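Local structure of pectate lyase II (Xanthomonas campestris pv. campestris, 2QY1) at residues Ser28-Tyr33 / Gly37-Asn42; Gly153-Lys158 / Val164-Asn169; Ala178-Ser183 / Ser190-Thr195. The protein probably cleaves pectate, the polygalacturonate of plant cell walls, as a secreted pectate lyase of polysaccharide lyase family 1. The protein carries 2 engineered substitutions. All coordinates share one frame; numbering follows the deposited sequence.

Interaction 1: Ser28-Tyr33 / Gly37-Asn42; sequences SAIDSY and GGLVLN
The ring of Tyr-33 takes Leu-39 squarely on one face: CB of Leu-39 stands 3.6 Å from the ring centroid, only 9° off the normal, a CH-pi contact over the middle of the ring. One branch of the leucine, CD2, continues toward the root of the tyrosine and lies 3.8 Å from Tyr-33 CG. The two side chains slide past each other in opposite directions. At the far rim the phenol oxygen receives the backbone N-H of Gly-38, with 2.9 Å between Tyr-33 OH and Gly-38 N and an angle of 149° at the hydrogen. The same hydroxyl is also hydrogen-bonded to the carbonyl oxygen of Ser-72, and two polar partners together with the leucine probably limit the rotation of the ring. Tyr-33 reaches them from the first residue beyond the helix because CG lies opposite the backbone N (chi1 177°).

Further back along the helix the contact is purely apolar. Ala-29 CB touches Leu-41 CD2 at 3.6 Å, while the other leucine methyl, CD1, meets Ile-30 CG1 at 3.8 Å, the isoleucine and leucine chains crossing at about a right angle. Ile-30 also touches Val-66 and Ile-68 of strand 65-69.

Helix 28-32 runs nearly antiparallel to strand 39-42, with 10.0 Å between their axes. A short N-terminal helix laid over the first coil, shielding its apolar residues, is the arrangement that caps the right-handed parallel beta-helix of pectate lyases.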
ATOM      1  N   SER A  28      -1.566  22.911   7.012  1.00 21.39           N
ATOM      2  CA  SER A  28      -1.827  23.929   8.033  1.00 21.41           C
ATOM      3  C   SER A  28      -2.711  23.395   9.161  1.00 21.52           C
ATOM      4  O   SER A  28      -2.443  23.652  10.337  1.00 21.43           O
ATOM      5  CB  SER A  28      -2.453  25.179   7.411  1.00 21.46           C
ATOM      6  OG  SER A  28      -2.746  26.140   8.410  1.00 21.44           O
ATOM      7  N   ALA A  29      -3.752  22.647   8.797  1.00 21.53           N
ATOM      8  CA  ALA A  29      -4.676  22.069   9.775  1.00 21.75           C
ATOM      9  C   ALA A  29      -4.000  21.003  10.641  1.00 21.64           C
ATOM     10  O   ALA A  29      -4.277  20.902  11.836  1.00 21.86           O
ATOM     11  CB  ALA A  29      -5.908  21.504   9.081  1.00 21.61           C
ATOM     12  N   ILE A  30      -3.112  20.222  10.033  1.00 21.63           N
ATOM     13  CA  ILE A  30      -2.291  19.256  10.765  1.00 21.67           C
ATOM     14  C   ILE A  30      -1.306  19.965  11.703  1.00 21.53           C
ATOM     15  O   ILE A  30      -1.153  19.562  12.855  1.00 21.38           O
ATOM     16  CB  ILE A  30      -1.547  18.296   9.800  1.00 21.76           C
ATOM     17  CG1 ILE A  30      -2.553  17.384   9.097  1.00 22.17           C
ATOM     18  CG2 ILE A  30      -0.518  17.438  10.542  1.00 22.06           C
ATOM     19  CD1 ILE A  30      -2.043  16.788   7.818  1.00 22.51           C
ATOM     20  N   ASP A  31      -0.662  21.026  11.207  1.00 21.51           N
ATOM     21  CA  ASP A  31       0.313  21.796  11.988  1.00 21.52           C
ATOM     22  C   ASP A  31      -0.316  22.444  13.226  1.00 21.66           C
ATOM     23  O   ASP A  31       0.312  22.505  14.288  1.00 21.56           O
ATOM     24  CB  ASP A  31       0.973  22.888  11.130  1.00 21.47           C
ATOM     25  CG  ASP A  31       1.840  22.333   9.999  1.00 21.58           C
ATOM     26  OD1 ASP A  31       2.147  21.118   9.973  1.00 22.19           O
ATOM     27  OD2 ASP A  31       2.222  23.135   9.120  1.00 20.96           O
ATOM     28  N   SER A  32      -1.552  22.921  13.079  1.00 21.78           N
ATOM     29  CA  SER A  32      -2.278  23.602  14.156  1.00 22.12           C
ATOM     30  C   SER A  32      -2.825  22.635  15.206  1.00 22.01           C
ATOM     31  O   SER A  32      -3.031  23.008  16.359  1.00 22.06           O
ATOM     32  CB  SER A  32      -3.428  24.431  13.575  1.00 22.15           C
ATOM     33  OG  SER A  32      -2.944  25.427  12.692  1.00 23.36           O
ATOM     34  N   TYR A  33      -3.055  21.396  14.786  1.00 22.05           N
ATOM     35  CA  TYR A  33      -3.615  20.335  15.621  1.00 22.03           C
ATOM     36  C   TYR A  33      -2.712  20.007  16.815  1.00 22.27           C
ATOM     37  O   TYR A  33      -1.490  19.944  16.676  1.00 22.48           O
ATOM     38  CB  TYR A  33      -3.846  19.107  14.735  1.00 21.68           C
ATOM     39  CG  TYR A  33      -4.356  17.850  15.405  1.00 21.25           C
ATOM     40  CD1 TYR A  33      -5.467  17.871  16.251  1.00 21.22           C
ATOM     41  CD2 TYR A  33      -3.753  16.620  15.142  1.00 21.32           C
ATOM     42  CE1 TYR A  33      -5.938  16.703  16.846  1.00 21.07           C
ATOM     43  CE2 TYR A  33      -4.216  15.452  15.725  1.00 20.71           C
ATOM     44  CZ  TYR A  33      -5.306  15.497  16.574  1.00 20.97           C
ATOM     45  OH  TYR A  33      -5.761  14.332  17.145  1.00 20.51           O
ATOM     46  N   GLY A  37      -6.581  13.472  20.389  1.00 21.97           N
ATOM     47  CA  GLY A  37      -7.968  13.812  20.687  1.00 21.75           C
ATOM     48  C   GLY A  37      -8.893  13.673  19.493  1.00 21.53           C
ATOM     49  O   GLY A  37     -10.090  13.419  19.658  1.00 21.67           O
ATOM     50  N   GLY A  38      -8.345  13.845  18.291  1.00 21.06           N
ATOM     51  CA  GLY A  38      -9.118  13.666  17.066  1.00 20.67           C
ATOM     52  C   GLY A  38      -9.103  14.855  16.127  1.00 20.57           C
ATOM     53  O   GLY A  38      -9.384  15.987  16.533  1.00 20.35           O
ATOM     54  N   LEU A  39      -8.765  14.584  14.867  1.00 20.17           N
ATOM     55  CA  LEU A  39      -8.838  15.561  13.785  1.00 20.00           C
ATOM     56  C   LEU A  39      -9.357  14.872  12.523  1.00 19.94           C
ATOM     57  O   LEU A  39      -8.808  13.855  12.098  1.00 20.01           O
ATOM     58  CB  LEU A  39      -7.459  16.183  13.518  1.00 20.15           C
ATOM     59  CG  LEU A  39      -7.294  17.109  12.304  1.00 19.92           C
ATOM     60  CD1 LEU A  39      -7.996  18.455  12.516  1.00 20.48           C
ATOM     61  CD2 LEU A  39      -5.819  17.315  11.965  1.00 19.99           C
ATOM     62  N   VAL A  40     -10.415  15.420  11.933  1.00 19.67           N
ATOM     63  CA  VAL A  40     -10.953  14.875  10.686  1.00 19.49           C
ATOM     64  C   VAL A  40     -10.825  15.909   9.580  1.00 19.56           C
ATOM     65  O   VAL A  40     -11.334  17.024   9.697  1.00 19.36           O
ATOM     66  CB  VAL A  40     -12.423  14.404  10.825  1.00 19.47           C
ATOM     67  CG1 VAL A  40     -12.955  13.876   9.490  1.00 19.24           C
ATOM     68  CG2 VAL A  40     -12.539  13.332  11.892  1.00 19.06           C
ATOM     69  N   LEU A  41     -10.134  15.527   8.510  1.00 19.50           N
ATOM     70  CA  LEU A  41      -9.918  16.414   7.379  1.00 20.00           C
ATOM     71  C   LEU A  41     -10.691  15.950   6.153  1.00 19.97           C
ATOM     72  O   LEU A  41     -10.499  14.833   5.666  1.00 20.02           O
ATOM     73  CB  LEU A  41      -8.420  16.533   7.065  1.00 19.98           C
ATOM     74  CG  LEU A  41      -7.509  16.985   8.211  1.00 20.75           C
ATOM     75  CD1 LEU A  41      -6.044  16.802   7.847  1.00 21.39           C
ATOM     76  CD2 LEU A  41      -7.781  18.429   8.609  1.00 21.29           C
ATOM     77  N   ASN A  42     -11.576  16.818   5.673  1.00 19.67           N
ATOM     78  CA  ASN A  42     -12.341  16.569   4.463  1.00 19.72           C
ATOM     79  C   ASN A  42     -11.668  17.265   3.286  1.00 19.56           C
ATOM     80  O   ASN A  42     -11.783  18.483   3.123  1.00 19.33           O
ATOM     81  CB  ASN A  42     -13.790  17.053   4.650  1.00 19.92           C
ATOM     82  CG  ASN A  42     -14.621  16.964   3.376  1.00 20.50           C
ATOM     83  OD1 ASN A  42     -15.302  17.921   3.002  1.00 22.01           O
ATOM     84  ND2 ASN A  42     -14.583  15.817   2.716  1.00 20.80           N
TER

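Interaction 2: Gly153-Lys158 / Val164-Asn169; sequences GGIDMK and VTVSYN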
ATOM      1  N   GLY A 153       7.036   4.994  -4.566  1.00 23.75           N
ATOM      2  CA  GLY A 153       6.172   3.973  -3.986  1.00 23.69           C
ATOM      3  C   GLY A 153       4.706   4.340  -3.949  1.00 23.56           C
ATOM      4  O   GLY A 153       4.348   5.518  -3.958  1.00 23.53           O
ATOM      5  N   GLY A 154       3.854   3.319  -3.918  1.00 23.52           N
ATOM      6  CA  GLY A 154       2.411   3.526  -3.886  1.00 23.34           C
ATOM      7  C   GLY A 154       1.916   3.574  -2.457  1.00 23.50           C
ATOM      8  O   GLY A 154       1.550   4.639  -1.951  1.00 23.84           O
ATOM      9  N   ILE A 155       1.905   2.413  -1.805  1.00 22.63           N
ATOM     10  CA  ILE A 155       1.476   2.314  -0.417  1.00 22.12           C
ATOM     11  C   ILE A 155       2.590   1.622   0.364  1.00 21.91           C
ATOM     12  O   ILE A 155       2.689   0.393   0.376  1.00 21.42           O
ATOM     13  CB  ILE A 155       0.113   1.580  -0.292  1.00 22.03           C
ATOM     14  CG1 ILE A 155      -0.960   2.339  -1.087  1.00 21.79           C
ATOM     15  CG2 ILE A 155      -0.295   1.442   1.181  1.00 22.42           C
ATOM     16  CD1 ILE A 155      -2.147   1.507  -1.505  1.00 22.83           C
ATOM     17  N   ASP A 156       3.431   2.434   1.000  1.00 21.85           N
ATOM     18  CA  ASP A 156       4.681   1.958   1.597  1.00 21.92           C
ATOM     19  C   ASP A 156       4.715   2.074   3.111  1.00 22.03           C
ATOM     20  O   ASP A 156       4.108   2.978   3.689  1.00 21.78           O
ATOM     21  CB  ASP A 156       5.867   2.746   1.033  1.00 22.00           C
ATOM     22  CG  ASP A 156       6.108   2.483  -0.439  1.00 22.27           C
ATOM     23  OD1 ASP A 156       5.518   1.538  -1.003  1.00 21.71           O
ATOM     24  OD2 ASP A 156       6.912   3.226  -1.030  1.00 23.45           O
ATOM     25  N   MET A 157       5.440   1.152   3.743  1.00 22.01           N
ATOM     26  CA  MET A 157       5.799   1.282   5.152  1.00 22.55           C
ATOM     27  C   MET A 157       7.194   0.708   5.426  1.00 22.44           C
ATOM     28  O   MET A 157       7.648  -0.213   4.742  1.00 22.21           O
ATOM     29  CB  MET A 157       4.728   0.680   6.079  1.00 22.42           C
ATOM     30  CG  MET A 157       4.528  -0.826   5.984  1.00 23.10           C
ATOM     31  SD  MET A 157       2.937  -1.345   6.682  1.00 23.84           S
ATOM     32  CE  MET A 157       1.823  -0.951   5.344  1.00 23.70           C
ATOM     33  N   LYS A 158       7.873   1.275   6.418  1.00 22.49           N
ATOM     34  CA  LYS A 158       9.238   0.873   6.740  1.00 22.91           C
ATOM     35  C   LYS A 158       9.595   1.186   8.190  1.00 22.65           C
ATOM     36  O   LYS A 158       8.899   1.952   8.860  1.00 22.71           O
ATOM     37  CB  LYS A 158      10.236   1.559   5.797  1.00 22.72           C
ATOM     38  CG  LYS A 158      10.253   3.079   5.898  1.00 23.68           C
ATOM     39  CD  LYS A 158      11.317   3.680   4.997  1.00 23.97           C
ATOM     40  CE  LYS A 158      11.113   5.178   4.833  1.00 25.73           C
ATOM     41  NZ  LYS A 158      11.888   5.708   3.675  1.00 26.66           N
ATOM     42  N   VAL A 164      -1.446  -2.576  10.774  1.00 20.15           N
ATOM     43  CA  VAL A 164      -1.942  -1.777   9.662  1.00 19.92           C
ATOM     44  C   VAL A 164      -2.863  -2.626   8.795  1.00 19.91           C
ATOM     45  O   VAL A 164      -2.579  -3.798   8.534  1.00 19.90           O
ATOM     46  CB  VAL A 164      -0.762  -1.245   8.798  1.00 19.98           C
ATOM     47  CG1 VAL A 164      -1.261  -0.499   7.562  1.00 19.61           C
ATOM     48  CG2 VAL A 164       0.148  -0.340   9.634  1.00 19.74           C
ATOM     49  N   THR A 165      -3.976  -2.032   8.368  1.00 19.90           N
ATOM     50  CA  THR A 165      -4.823  -2.627   7.343  1.00 19.80           C
ATOM     51  C   THR A 165      -4.767  -1.784   6.072  1.00 19.78           C
ATOM     52  O   THR A 165      -5.008  -0.575   6.098  1.00 19.54           O
ATOM     53  CB  THR A 165      -6.283  -2.811   7.816  1.00 19.86           C
ATOM     54  OG1 THR A 165      -6.343  -3.878   8.767  1.00 20.76           O
ATOM     55  CG2 THR A 165      -7.202  -3.155   6.643  1.00 19.54           C
ATOM     56  N   VAL A 166      -4.420  -2.448   4.974  1.00 19.62           N
ATOM     57  CA  VAL A 166      -4.389  -1.853   3.649  1.00 19.70           C
ATOM     58  C   VAL A 166      -5.508  -2.546   2.869  1.00 19.60           C
ATOM     59  O   VAL A 166      -5.334  -3.672   2.398  1.00 19.65           O
ATOM     60  CB  VAL A 166      -3.007  -2.090   2.971  1.00 19.56           C
ATOM     61  CG1 VAL A 166      -2.979  -1.539   1.556  1.00 19.75           C
ATOM     62  CG2 VAL A 166      -1.880  -1.479   3.810  1.00 19.73           C
ATOM     63  N   SER A 167      -6.658  -1.882   2.753  1.00 19.40           N
ATOM     64  CA  SER A 167      -7.856  -2.527   2.212  1.00 19.37           C
ATOM     65  C   SER A 167      -8.594  -1.721   1.144  1.00 19.56           C
ATOM     66  O   SER A 167      -8.650  -0.492   1.206  1.00 19.37           O
ATOM     67  CB  SER A 167      -8.820  -2.891   3.343  1.00 19.21           C
ATOM     68  OG  SER A 167      -9.171  -1.742   4.102  1.00 19.45           O
ATOM     69  N   TYR A 168      -9.160  -2.436   0.171  1.00 19.46           N
ATOM     70  CA  TYR A 168     -10.002  -1.852  -0.884  1.00 19.57           C
ATOM     71  C   TYR A 168      -9.355  -0.695  -1.647  1.00 19.69           C
ATOM     72  O   TYR A 168     -10.046   0.221  -2.096  1.00 19.74           O
ATOM     73  CB  TYR A 168     -11.361  -1.417  -0.322  1.00 19.64           C
ATOM     74  CG  TYR A 168     -12.192  -2.548   0.240  1.00 19.59           C
ATOM     75  CD1 TYR A 168     -13.061  -3.268  -0.575  1.00 19.31           C
ATOM     76  CD2 TYR A 168     -12.116  -2.891   1.589  1.00 19.55           C
ATOM     77  CE1 TYR A 168     -13.833  -4.305  -0.064  1.00 19.69           C
ATOM     78  CE2 TYR A 168     -12.885  -3.933   2.110  1.00 19.82           C
ATOM     79  CZ  TYR A 168     -13.737  -4.633   1.274  1.00 19.56           C
ATOM     80  OH  TYR A 168     -14.499  -5.663   1.774  1.00 20.54           O
ATOM     81  N   ASN A 169      -8.032  -0.731  -1.779  1.00 20.00           N
ATOM     82  CA  ASN A 169      -7.330   0.247  -2.600  1.00 20.00           C
ATOM     83  C   ASN A 169      -7.232  -0.189  -4.059  1.00 20.00           C
ATOM     84  O   ASN A 169      -7.286  -1.405  -4.347  1.00 20.36           O
ATOM     85  CB  ASN A 169      -5.933   0.515  -2.038  1.00 20.00           C
ATOM     86  CG  ASN A 169      -5.969   1.185  -0.678  1.00 20.00           C
ATOM     87  OD1 ASN A 169      -6.444   2.312  -0.542  1.00 20.00           O
ATOM     88  ND2 ASN A 169      -5.468   0.491   0.337  1.00 20.00           N
TER
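Strands 155-158 and 164-167, whose side chains Ile-155, Met-157, Val-164 and Val-166 meet in pairs, run nearly antiparallel at 164°, yet their axes stay 10.1 Å apart and no hydrogen bond joins them. The closest alpha carbons, those of Ile-155 and Val-166, are 8.3 Å apart, so the space between the backbones is bridged by side chains alone. Strand 155-158 instead pairs in parallel with strand 116-119, and strand 164-174 with strands 129-137 and 193-202 on its two sides. This is the construction of a right-handed parallel beta-helix, in which successive strands of one coil belong to different sheets and face each other across the interior.

Ile-155 and Val-166 reach toward each other tip to tip, CG2 of the isoleucine lying 4.0 Å from CG1 of the valine. Met-157 starts with CG wedged between the backbone N and the carbonyl carbon (chi1 65°), then bends at chi3, which brings its terminal methyl to the two valines: CE is 3.8 Å from Val-164 CG1 and 4.0 Å from Val-166 CG2. Sulfur SD trails beside the second methyl of Val-164.

Beyond the strand, Tyr-168 takes up left-handed backbone angles and turns the chain, after which Asn-169 points inward again. The CD1 methyl of Ile-155 packs against its amide, 3.9 Å from Asn-169 CG. That buried amide is satisfied by the neighbouring coil: OD1 accepts the backbone N-H of Asn-134 and ND2 donates to the carbonyl of Val-131, with Asn-199 of strand 193-202 in contact on the next coil, consistent with the asparagine ladder of pectate lyases.

Interaction 3: Ala178-Ser183 / Ser190-Thr195; sequences ALNGYS and SAARTT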
ATOM      1  N   ALA A 178       3.864  -1.536  -3.451  1.00 21.34           N
ATOM      2  CA  ALA A 178       3.813  -1.559  -1.996  1.00 20.97           C
ATOM      3  C   ALA A 178       5.098  -2.095  -1.386  1.00 20.82           C
ATOM      4  O   ALA A 178       5.445  -3.261  -1.571  1.00 20.70           O
ATOM      5  CB  ALA A 178       2.610  -2.374  -1.522  1.00 20.87           C
ATOM      6  N   LEU A 179       5.798  -1.228  -0.660  1.00 20.63           N
ATOM      7  CA  LEU A 179       6.996  -1.617   0.066  1.00 20.70           C
ATOM      8  C   LEU A 179       6.654  -1.869   1.525  1.00 20.67           C
ATOM      9  O   LEU A 179       5.850  -1.149   2.118  1.00 20.56           O
ATOM     10  CB  LEU A 179       8.073  -0.530  -0.046  1.00 20.60           C
ATOM     11  CG  LEU A 179       9.472  -0.795   0.521  1.00 20.93           C
ATOM     12  CD1 LEU A 179      10.165  -1.942  -0.203  1.00 20.70           C
ATOM     13  CD2 LEU A 179      10.314   0.468   0.431  1.00 21.14           C
ATOM     14  N   ASN A 180       7.264  -2.901   2.099  1.00 20.62           N
ATOM     15  CA  ASN A 180       7.106  -3.196   3.516  1.00 20.84           C
ATOM     16  C   ASN A 180       8.457  -3.632   4.082  1.00 20.86           C
ATOM     17  O   ASN A 180       8.782  -4.814   4.084  1.00 20.74           O
ATOM     18  CB  ASN A 180       6.026  -4.269   3.725  1.00 20.63           C
ATOM     19  CG  ASN A 180       5.433  -4.245   5.123  1.00 21.05           C
ATOM     20  OD1 ASN A 180       6.148  -4.102   6.118  1.00 20.86           O
ATOM     21  ND2 ASN A 180       4.111  -4.389   5.204  1.00 20.51           N
ATOM     22  N   GLY A 181       9.239  -2.657   4.545  1.00 21.01           N
ATOM     23  CA  GLY A 181      10.635  -2.882   4.927  1.00 21.32           C
ATOM     24  C   GLY A 181      11.530  -2.395   3.801  1.00 21.58           C
ATOM     25  O   GLY A 181      11.454  -2.908   2.686  1.00 21.60           O
ATOM     26  N   TYR A 182      12.373  -1.406   4.088  1.00 21.70           N
ATOM     27  CA  TYR A 182      13.036  -0.637   3.027  1.00 22.27           C
ATOM     28  C   TYR A 182      14.357  -1.218   2.527  1.00 22.24           C
ATOM     29  O   TYR A 182      14.798  -0.902   1.419  1.00 22.26           O
ATOM     30  CB  TYR A 182      13.225   0.828   3.452  1.00 22.66           C
ATOM     31  CG  TYR A 182      14.446   1.079   4.303  1.00 23.29           C
ATOM     32  CD1 TYR A 182      14.398   0.919   5.689  1.00 23.68           C
ATOM     33  CD2 TYR A 182      15.651   1.483   3.727  1.00 23.70           C
ATOM     34  CE1 TYR A 182      15.517   1.144   6.481  1.00 24.15           C
ATOM     35  CE2 TYR A 182      16.783   1.707   4.512  1.00 24.21           C
ATOM     36  CZ  TYR A 182      16.705   1.537   5.888  1.00 23.85           C
ATOM     37  OH  TYR A 182      17.813   1.761   6.672  1.00 24.01           O
ATOM     38  N   SER A 183      14.989  -2.046   3.358  1.00 22.26           N
ATOM     39  CA  SER A 183      16.252  -2.700   3.020  1.00 22.33           C
ATOM     40  C   SER A 183      16.460  -3.932   3.894  1.00 22.17           C
ATOM     41  O   SER A 183      15.740  -4.138   4.873  1.00 21.99           O
ATOM     42  CB  SER A 183      17.434  -1.736   3.184  1.00 22.36           C
ATOM     43  OG  SER A 183      17.833  -1.640   4.538  1.00 23.25           O
ATOM     44  N   SER A 190      10.703  -6.355  11.744  1.00 21.95           N
ATOM     45  CA  SER A 190      10.253  -7.639  12.275  1.00 21.90           C
ATOM     46  C   SER A 190       8.958  -7.469  13.070  1.00 21.68           C
ATOM     47  O   SER A 190       8.216  -8.432  13.280  1.00 21.69           O
ATOM     48  CB  SER A 190      11.336  -8.274  13.153  1.00 21.99           C
ATOM     49  OG  SER A 190      11.584  -7.489  14.305  1.00 22.30           O
ATOM     50  N   ALA A 191       8.704  -6.234  13.501  1.00 21.45           N
ATOM     51  CA  ALA A 191       7.503  -5.880  14.258  1.00 21.24           C
ATOM     52  C   ALA A 191       6.275  -5.660  13.369  1.00 21.05           C
ATOM     53  O   ALA A 191       5.148  -5.606  13.865  1.00 20.90           O
ATOM     54  CB  ALA A 191       7.767  -4.644  15.111  1.00 21.28           C
ATOM     55  N   ALA A 192       6.499  -5.526  12.061  1.00 20.71           N
ATOM     56  CA  ALA A 192       5.419  -5.274  11.107  1.00 20.52           C
ATOM     57  C   ALA A 192       4.342  -6.358  11.139  1.00 20.29           C
ATOM     58  O   ALA A 192       4.641  -7.555  11.094  1.00 20.27           O
ATOM     59  CB  ALA A 192       5.970  -5.108   9.695  1.00 20.51           C
ATOM     60  N   ARG A 193       3.095  -5.911  11.246  1.00 19.94           N
ATOM     61  CA  ARG A 193       1.927  -6.780  11.202  1.00 19.65           C
ATOM     62  C   ARG A 193       0.929  -6.095  10.281  1.00 19.60           C
ATOM     63  O   ARG A 193       0.319  -5.094  10.656  1.00 19.57           O
ATOM     64  CB  ARG A 193       1.327  -6.960  12.604  1.00 19.59           C
ATOM     65  CG  ARG A 193       2.261  -7.577  13.653  1.00 19.26           C
ATOM     66  CD  ARG A 193       2.562  -9.040  13.360  1.00 18.97           C
ATOM     67  NE  ARG A 193       3.356  -9.664  14.418  1.00 18.30           N
ATOM     68  CZ  ARG A 193       4.687  -9.687  14.450  1.00 18.11           C
ATOM     69  NH1 ARG A 193       5.396  -9.118  13.481  1.00 17.32           N
ATOM     70  NH2 ARG A 193       5.312 -10.284  15.457  1.00 17.95           N
ATOM     71  N   THR A 194       0.777  -6.632   9.073  1.00 19.49           N
ATOM     72  CA  THR A 194       0.021  -5.958   8.021  1.00 19.18           C
ATOM     73  C   THR A 194      -1.006  -6.873   7.366  1.00 19.31           C
ATOM     74  O   THR A 194      -0.696  -8.004   6.981  1.00 19.20           O
ATOM     75  CB  THR A 194       0.961  -5.408   6.923  1.00 19.25           C
ATOM     76  OG1 THR A 194       2.148  -4.877   7.526  1.00 19.26           O
ATOM     77  CG2 THR A 194       0.272  -4.318   6.106  1.00 18.66           C
ATOM     78  N   THR A 195      -2.228  -6.370   7.233  1.00 19.11           N
ATOM     79  CA  THR A 195      -3.253  -7.061   6.470  1.00 19.17           C
ATOM     80  C   THR A 195      -3.515  -6.302   5.170  1.00 19.20           C
ATOM     81  O   THR A 195      -3.898  -5.135   5.198  1.00 19.34           O
ATOM     82  CB  THR A 195      -4.563  -7.206   7.272  1.00 19.10           C
ATOM     83  OG1 THR A 195      -4.280  -7.781   8.556  1.00 19.31           O
ATOM     84  CG2 THR A 195      -5.553  -8.092   6.525  1.00 19.45           C
TER
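A coil of the right-handed parallel beta-helix encloses this contact, in which Asn-180 meets Ala-192 and Thr-194 where strand 176-180 ends and the chain, after a loop, comes back to begin strand 193-202. The two strands lie on different walls of the coil. The nearest alpha carbons, those of Asn-180 and Ala-192, are 8.0 Å apart. The contact is small and made by side-chain ends.

The Asn-180 side chain reaches from strand 176-180 to the returning strand, with CG opposite the backbone N (chi1 -158°) directing the amide across. There it comes up to Thr-194 from the opposite direction, the modelled ND2 of Asn-180 lying 3.1 Å from OG1 of Thr-194. The modelled orientation of this amide is probably reversed, and the distance alone does not establish a bond. The amide group also borders the methyl of Ala-192. Met-157 of strand 155-158 touches both Asn-180 and Thr-194, so an apolar chain flanks this polar spot in the buried interior.

Between the two inward residues, Arg-193 points away and packs on Tyr-5 and Leu-215. Its guanidinium group turns back and ties the 3-10 turn at 190-191 and Ala-192 to the start of the strand. A single nitrogen grips two carbonyls: Arg-193 NH1 lies 2.9 Å from Ser-190 O, which sits at the guanidinium edge, in its plane, with the N-H pointing along a fairly straight line (156°). The second bond, from Arg-193 NH1 to Ala-192 O, is 3.0 Å long and also in the guanidinium plane, although the donor stands above the plane of that carbonyl.

How the interactions relate
Interactions 2 and 3 are neighbours, with centres about 10 Å apart, and follow each other along the chain. Strands 164-174 and 193-202 stand side by side, Val-166 N lying 2.7 Å from Thr-195 O, a probable backbone hydrogen bond. A second tie is formed between Asp-156 OD1 and Leu-179 N, 2.8 Å apart, probably also hydrogen-bonded. Interaction 1 is remote: its centre is about 21 Å from that of interaction 2 and about 27 Å from that of interaction 3, at the capped end of the beta-helix. Asp-156 and Asp-114 bring two carboxylates close together, as in the calcium sites of related pectate lyases, although no metal role is established here.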